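Local atomic coordinates of glutathione S-transferase 2 (Heligmosomoides polygyrus, PDB entry 1TW9), a protein that probably catalyses the conjugation of glutathione to electrophilic substrates, releasing a halide ion and a proton. Residues S85-S90 with F147-K152; W155-V160 with K182-R187. All blocks are in the same frame, centred on the assembly; numbering follows the deposited sequence.

Interaction 1. Residues S85-S90 with F147-K152; sequences SALIDS and FLVGDK
Val149 points its forked side chain at the flank of helix 82-101, meeting Ile88 and Leu87 in the all-helical C-terminal domain of the glutathione transferase fold. It sits in the loop that leads from helix 119-142 into helix 155-170. CG1 of Ile88 lies against the fork itself: it comes 3.5 Å from Val149 CB and 3.8 Å from each of Val149 CG1 and CG2, the two side chains crossing obliquely. Ile88 CG1 stands anti to the carbonyl carbon (chi1 -71°), which turns this branch to the loop, while the same residue also packs on Val156. The preceding residue, Leu87, brings its CB against both valine methyls, CG2 at 3.9 Å and CG1 at 4.0 Å; Leu87 also packs on Gln60 of the second subunit. With an alanine in place of Val149, both methyls are gone, which would probably open a gap beside Leu87 CB and leave Ile88 CG1 with a single carbon to rest on. No hydrogen bond joins the two segments. Within the helix, Ser90 OG turns back to give a 2.6 Å hydrogen bond to Leu87 O, its oxygen tilted 21° from the carbonyl plane.

Interaction 2. Residues W155-V160 with K182-R187; sequences WVDLLV and KAHMER
Asp157 and His184 meet through a single strong polar link between helices 155-170 and 179-189, their side chains crossing at about a right angle. Asp157 CB already lies beside the imidazole, 3.6 Å from His184 NE2 and 4.1 Å from His184 CE1. Its CG stands anti to the carbonyl carbon (chi1 -69°), next to the backbone N, and this swings the carboxylate across the end of the ring, with CG 3.5 Å from His184 NE2. At the tip, OD1 accepts the hydrogen bond from His184 NE2, 2.7 Å long and nearly straight at 169°. The ring presents its edge, with OD1 close to the imidazole plane, but the carboxylate is met on its anti side and 32° out of its own plane. The carboxylate and ring planes are turned about halfway between coplanar and perpendicular. OD1 also accepts a hydrogen bond from Leu148 N, so two donors grip this buried oxygen. The other oxygen, OD2, takes the backbone N of Ser154, just before the first turn of helix 155-170. That bond matches the aspartate half of the Ser-x-x-Asp capping box found at the start of this helix in the glutathione transferase family. The carboxylate therefore closes its own helix start with one oxygen and binds the histidine of helix 179-189 with the other. Around the same ring, His184 CE1 approaches the backbone oxygen Asp157 O at 3.5 Å, and His184 CD2 lies 3.6 Å from Asp157 OD1. Leu148 also packs on the histidine. The bond direction puts a proton on NE2, and the nearby carboxylate would probably favour that tautomer.

Both contacts are buried and lie side by side in the helical C-terminal domain, but their chemistry differs. Interaction 1 is wholly apolar across its segments and joins a loop to helix 82-101, near the second subunit; there Asp89 forms salt bridges with Arg69 of its own chain and Arg69 of that subunit. Interaction 2 is polar, joins two helices nearer the centre of the chain, and touches no other subunit. The loop 147-152 connects them: its Leu148 reaches interaction 2, while Val149, next in sequence, faces helix 82-101. Ile88 CG2, 3.4 Å from Trp155 NE1, adds a second, packing bridge.

Interaction 1. Residues S85-S90 with F147-K152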
loop_
_atom_site.group_PDB
_atom_site.type_symbol
_atom_site.label_atom_id
_atom_site.label_comp_id
_atom_site.label_asym_id
_atom_site.label_seq_id
_atom_site.Cartn_x
_atom_site.Cartn_y
_atom_site.Cartn_z
ATOM N N SER A 85 10.564 4.073 -7.168
ATOM C CA SER A 85 9.179 4.077 -6.922
ATOM C C SER A 85 8.800 3.056 -5.837
ATOM O O SER A 85 7.964 3.351 -4.931
ATOM C CB SER A 85 8.394 3.767 -8.203
ATOM O OG SER A 85 7.009 3.864 -8.055
ATOM N N ALA A 86 9.534 1.970 -5.812
ATOM C CA ALA A 86 9.351 0.910 -4.804
ATOM C C ALA A 86 9.821 1.433 -3.424
ATOM O O ALA A 86 9.187 1.152 -2.415
ATOM C CB ALA A 86 10.092 -0.317 -5.175
ATOM N N LEU A 87 10.931 2.156 -3.345
ATOM C CA LEU A 87 11.353 2.764 -2.060
ATOM C C LEU A 87 10.326 3.720 -1.527
ATOM O O LEU A 87 10.054 3.741 -0.324
ATOM C CB LEU A 87 12.688 3.459 -2.264
ATOM C CG LEU A 87 13.874 2.497 -2.445
ATOM C CD1 LEU A 87 15.134 3.323 -2.784
ATOM C CD2 LEU A 87 14.181 1.570 -1.252
ATOM N N ILE A 88 9.776 4.520 -2.419
ATOM C CA ILE A 88 8.743 5.469 -2.039
ATOM C C ILE A 88 7.575 4.666 -1.429
ATOM O O ILE A 88 7.020 5.003 -0.359
ATOM C CB ILE A 88 8.334 6.319 -3.263
ATOM C CG1 ILE A 88 9.482 7.340 -3.667
ATOM C CG2 ILE A 88 6.971 7.030 -3.080
ATOM C CD1 ILE A 88 9.344 7.933 -5.045
ATOM N N ASP A 89 7.144 3.663 -2.160
ATOM C CA ASP A 89 6.095 2.756 -1.673
ATOM C C ASP A 89 6.435 2.242 -0.292
ATOM O O ASP A 89 5.569 2.186 0.584
ATOM C CB ASP A 89 5.898 1.554 -2.562
ATOM C CG ASP A 89 5.305 1.860 -3.874
ATOM O OD1 ASP A 89 4.714 2.967 -4.052
ATOM O OD2 ASP A 89 5.311 1.042 -4.822
ATOM N N SER A 90 7.659 1.803 -0.100
ATOM C CA SER A 90 8.058 1.187 1.166
ATOM C C SER A 90 7.901 2.221 2.304
ATOM O O SER A 90 7.451 1.861 3.395
ATOM C CB SER A 90 9.495 0.611 1.132
ATOM O OG SER A 90 10.446 1.639 1.186
ATOM N N PHE A 147 14.848 15.397 -0.208
ATOM C CA PHE A 147 13.686 14.539 -0.349
ATOM C C PHE A 147 13.924 13.185 0.232
ATOM O O PHE A 147 15.090 12.829 0.577
ATOM C CB PHE A 147 13.265 14.427 -1.823
ATOM C CG PHE A 147 13.040 15.755 -2.460
ATOM C CD1 PHE A 147 13.958 16.259 -3.368
ATOM C CD2 PHE A 147 11.968 16.543 -2.106
ATOM C CE1 PHE A 147 13.786 17.500 -3.918
ATOM C CE2 PHE A 147 11.802 17.827 -2.640
ATOM C CZ PHE A 147 12.670 18.288 -3.583
ATOM N N LEU A 148 12.851 12.443 0.429
ATOM C CA LEU A 148 12.953 11.101 1.008
ATOM C C LEU A 148 13.649 10.115 0.075
ATOM O O LEU A 148 14.478 9.321 0.528
ATOM C CB LEU A 148 11.616 10.619 1.467
ATOM C CG LEU A 148 11.116 11.219 2.784
ATOM C CD1 LEU A 148 9.713 10.920 2.991
ATOM C CD2 LEU A 148 11.970 10.645 3.896
ATOM N N VAL A 149 13.312 10.169 -1.224
ATOM C CA VAL A 149 13.823 9.232 -2.244
ATOM C C VAL A 149 14.175 9.990 -3.461
ATOM O O VAL A 149 13.329 10.753 -3.999
ATOM C CB VAL A 149 12.792 8.079 -2.623
ATOM C CG1 VAL A 149 13.290 7.186 -3.714
ATOM C CG2 VAL A 149 12.469 7.239 -1.380
ATOM N N GLY A 150 15.409 9.807 -3.940
ATOM C CA GLY A 150 15.783 10.404 -5.169
ATOM C C GLY A 150 15.962 11.898 -5.080
ATOM O O GLY A 150 15.956 12.501 -4.033
ATOM N N ASP A 151 16.009 12.518 -6.246
ATOM C CA ASP A 151 16.359 13.920 -6.310
ATOM C C ASP A 151 15.172 14.854 -6.578
ATOM O O ASP A 151 15.413 16.038 -6.880
ATOM C CB ASP A 151 17.455 14.134 -7.360
ATOM C CG ASP A 151 17.014 13.882 -8.715
ATOM O OD1 ASP A 151 15.861 13.414 -8.918
ATOM O OD2 ASP A 151 17.770 14.095 -9.719
ATOM N N LYS A 152 13.936 14.359 -6.476
ATOM C CA LYS A 152 12.762 15.145 -6.771
ATOM C C LYS A 152 11.666 14.778 -5.816
ATOM O O LYS A 152 11.650 13.702 -5.204
ATOM C CB LYS A 152 12.354 14.817 -8.190
ATOM C CG LYS A 152 11.171 15.496 -8.728
ATOM C CD LYS A 152 10.899 14.915 -10.118
ATOM C CE LYS A 152 9.696 15.622 -10.819
ATOM N NZ LYS A 152 9.168 14.958 -12.054
#

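Interaction 2. Residues W155-V160 with K182-R187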
loop_
_atom_site.group_PDB
_atom_site.type_symbol
_atom_site.label_atom_id
_atom_site.label_comp_id
_atom_site.label_asym_id
_atom_site.label_seq_id
_atom_site.Cartn_x
_atom_site.Cartn_y
_atom_site.Cartn_z
ATOM N N TRP A 155 5.244 11.683 -3.907
ATOM C CA TRP A 155 3.962 11.695 -3.101
ATOM C C TRP A 155 4.200 11.295 -1.653
ATOM O O TRP A 155 3.452 11.776 -0.744
ATOM C CB TRP A 155 2.920 10.801 -3.729
ATOM C CG TRP A 155 3.248 9.347 -3.829
ATOM C CD1 TRP A 155 4.008 8.707 -4.791
ATOM C CD2 TRP A 155 2.690 8.305 -3.014
ATOM N NE1 TRP A 155 3.974 7.335 -4.584
ATOM C CE2 TRP A 155 3.215 7.072 -3.472
ATOM C CE3 TRP A 155 1.909 8.302 -1.865
ATOM C CZ2 TRP A 155 2.912 5.847 -2.865
ATOM C CZ3 TRP A 155 1.593 7.078 -1.297
ATOM C CH2 TRP A 155 2.082 5.884 -1.795
ATOM N N VAL A 156 5.210 10.500 -1.382
ATOM C CA VAL A 156 5.486 10.127 0.057
ATOM C C VAL A 156 6.085 11.335 0.791
ATOM O O VAL A 156 5.834 11.523 1.978
ATOM C CB VAL A 156 6.336 8.861 0.284
ATOM C CG1 VAL A 156 7.845 9.101 -0.074
ATOM C CG2 VAL A 156 6.158 8.381 1.713
ATOM N N ASP A 157 6.856 12.199 0.129
ATOM C CA ASP A 157 7.255 13.472 0.756
ATOM C C ASP A 157 6.014 14.283 1.205
ATOM O O ASP A 157 5.966 14.805 2.322
ATOM C CB ASP A 157 8.037 14.339 -0.194
ATOM C CG ASP A 157 9.375 13.808 -0.512
ATOM O OD1 ASP A 157 10.199 13.498 0.424
ATOM O OD2 ASP A 157 9.683 13.726 -1.762
ATOM N N LEU A 158 5.032 14.395 0.326
ATOM C CA LEU A 158 3.755 15.032 0.622
ATOM C C LEU A 158 3.021 14.393 1.784
ATOM O O LEU A 158 2.488 15.126 2.651
ATOM C CB LEU A 158 2.772 15.123 -0.596
ATOM C CG LEU A 158 3.272 15.785 -1.838
ATOM C CD1 LEU A 158 2.342 15.591 -2.951
ATOM C CD2 LEU A 158 3.553 17.183 -1.578
ATOM N N LEU A 159 2.955 13.071 1.825
ATOM C CA LEU A 159 2.210 12.370 2.847
ATOM C C LEU A 159 2.901 12.592 4.228
ATOM O O LEU A 159 2.223 12.888 5.219
ATOM C CB LEU A 159 2.225 10.912 2.446
ATOM C CG LEU A 159 1.503 9.922 3.308
ATOM C CD1 LEU A 159 0.014 10.228 3.280
ATOM C CD2 LEU A 159 1.761 8.533 2.859
ATOM N N VAL A 160 4.212 12.413 4.251
ATOM C CA VAL A 160 4.984 12.579 5.497
ATOM C C VAL A 160 4.923 14.002 6.012
ATOM O O VAL A 160 4.572 14.194 7.222
ATOM C CB VAL A 160 6.399 12.017 5.379
ATOM C CG1 VAL A 160 7.230 12.311 6.675
ATOM C CG2 VAL A 160 6.312 10.454 5.197
ATOM N N LYS A 182 11.808 18.068 10.519
ATOM C CA LYS A 182 11.199 19.412 10.489
ATOM C C LYS A 182 11.574 20.172 9.205
ATOM O O LYS A 182 10.717 20.840 8.634
ATOM C CB LYS A 182 11.637 20.302 11.681
ATOM C CG LYS A 182 10.740 21.569 11.689
ATOM C CD LYS A 182 10.854 22.478 12.774
ATOM C CE LYS A 182 9.848 23.666 12.529
ATOM N NZ LYS A 182 9.781 24.518 13.780
ATOM N N ALA A 183 12.848 20.124 8.820
ATOM C CA ALA A 183 13.403 20.826 7.674
ATOM C C ALA A 183 12.676 20.328 6.418
ATOM O O ALA A 183 12.297 21.070 5.518
ATOM C CB ALA A 183 14.899 20.492 7.556
ATOM N N HIS A 184 12.462 19.028 6.404
ATOM C CA HIS A 184 11.749 18.377 5.278
ATOM C C HIS A 184 10.305 18.841 5.219
ATOM O O HIS A 184 9.823 19.231 4.168
ATOM C CB HIS A 184 11.850 16.853 5.370
ATOM C CG HIS A 184 10.988 16.106 4.403
ATOM N ND1 HIS A 184 9.689 15.765 4.667
ATOM C CD2 HIS A 184 11.259 15.635 3.159
ATOM C CE1 HIS A 184 9.194 15.099 3.621
ATOM N NE2 HIS A 184 10.147 14.983 2.707
ATOM N N MET A 185 9.645 18.850 6.356
ATOM C CA MET A 185 8.293 19.340 6.444
ATOM C C MET A 185 8.206 20.737 5.877
ATOM O O MET A 185 7.299 21.044 5.062
ATOM C CB MET A 185 7.837 19.284 7.902
ATOM C CG MET A 185 6.393 19.554 8.132
ATOM S SD MET A 185 6.109 20.624 9.558
ATOM C CE MET A 185 6.147 21.908 8.428
ATOM N N GLU A 186 9.146 21.603 6.258
ATOM C CA GLU A 186 9.052 22.990 5.805
ATOM C C GLU A 186 9.341 23.101 4.316
ATOM O O GLU A 186 8.656 23.828 3.596
ATOM C CB GLU A 186 9.970 23.846 6.597
ATOM C CG GLU A 186 9.540 23.919 8.036
ATOM C CD GLU A 186 8.303 24.761 8.372
ATOM O OE1 GLU A 186 8.004 24.796 9.594
ATOM O OE2 GLU A 186 7.609 25.389 7.514
ATOM N N ARG A 187 10.320 22.355 3.860
ATOM C CA ARG A 187 10.655 22.388 2.431
ATOM C C ARG A 187 9.467 21.964 1.606
ATOM O O ARG A 187 9.142 22.571 0.606
ATOM C CB ARG A 187 11.773 21.388 2.226
ATOM C CG ARG A 187 12.240 21.127 0.863
ATOM C CD ARG A 187 13.296 19.999 0.896
ATOM N NE ARG A 187 14.502 20.379 1.695
ATOM C CZ ARG A 187 14.995 19.768 2.790
ATOM N NH1 ARG A 187 14.483 18.650 3.389
ATOM N NH2 ARG A 187 16.079 20.313 3.290
#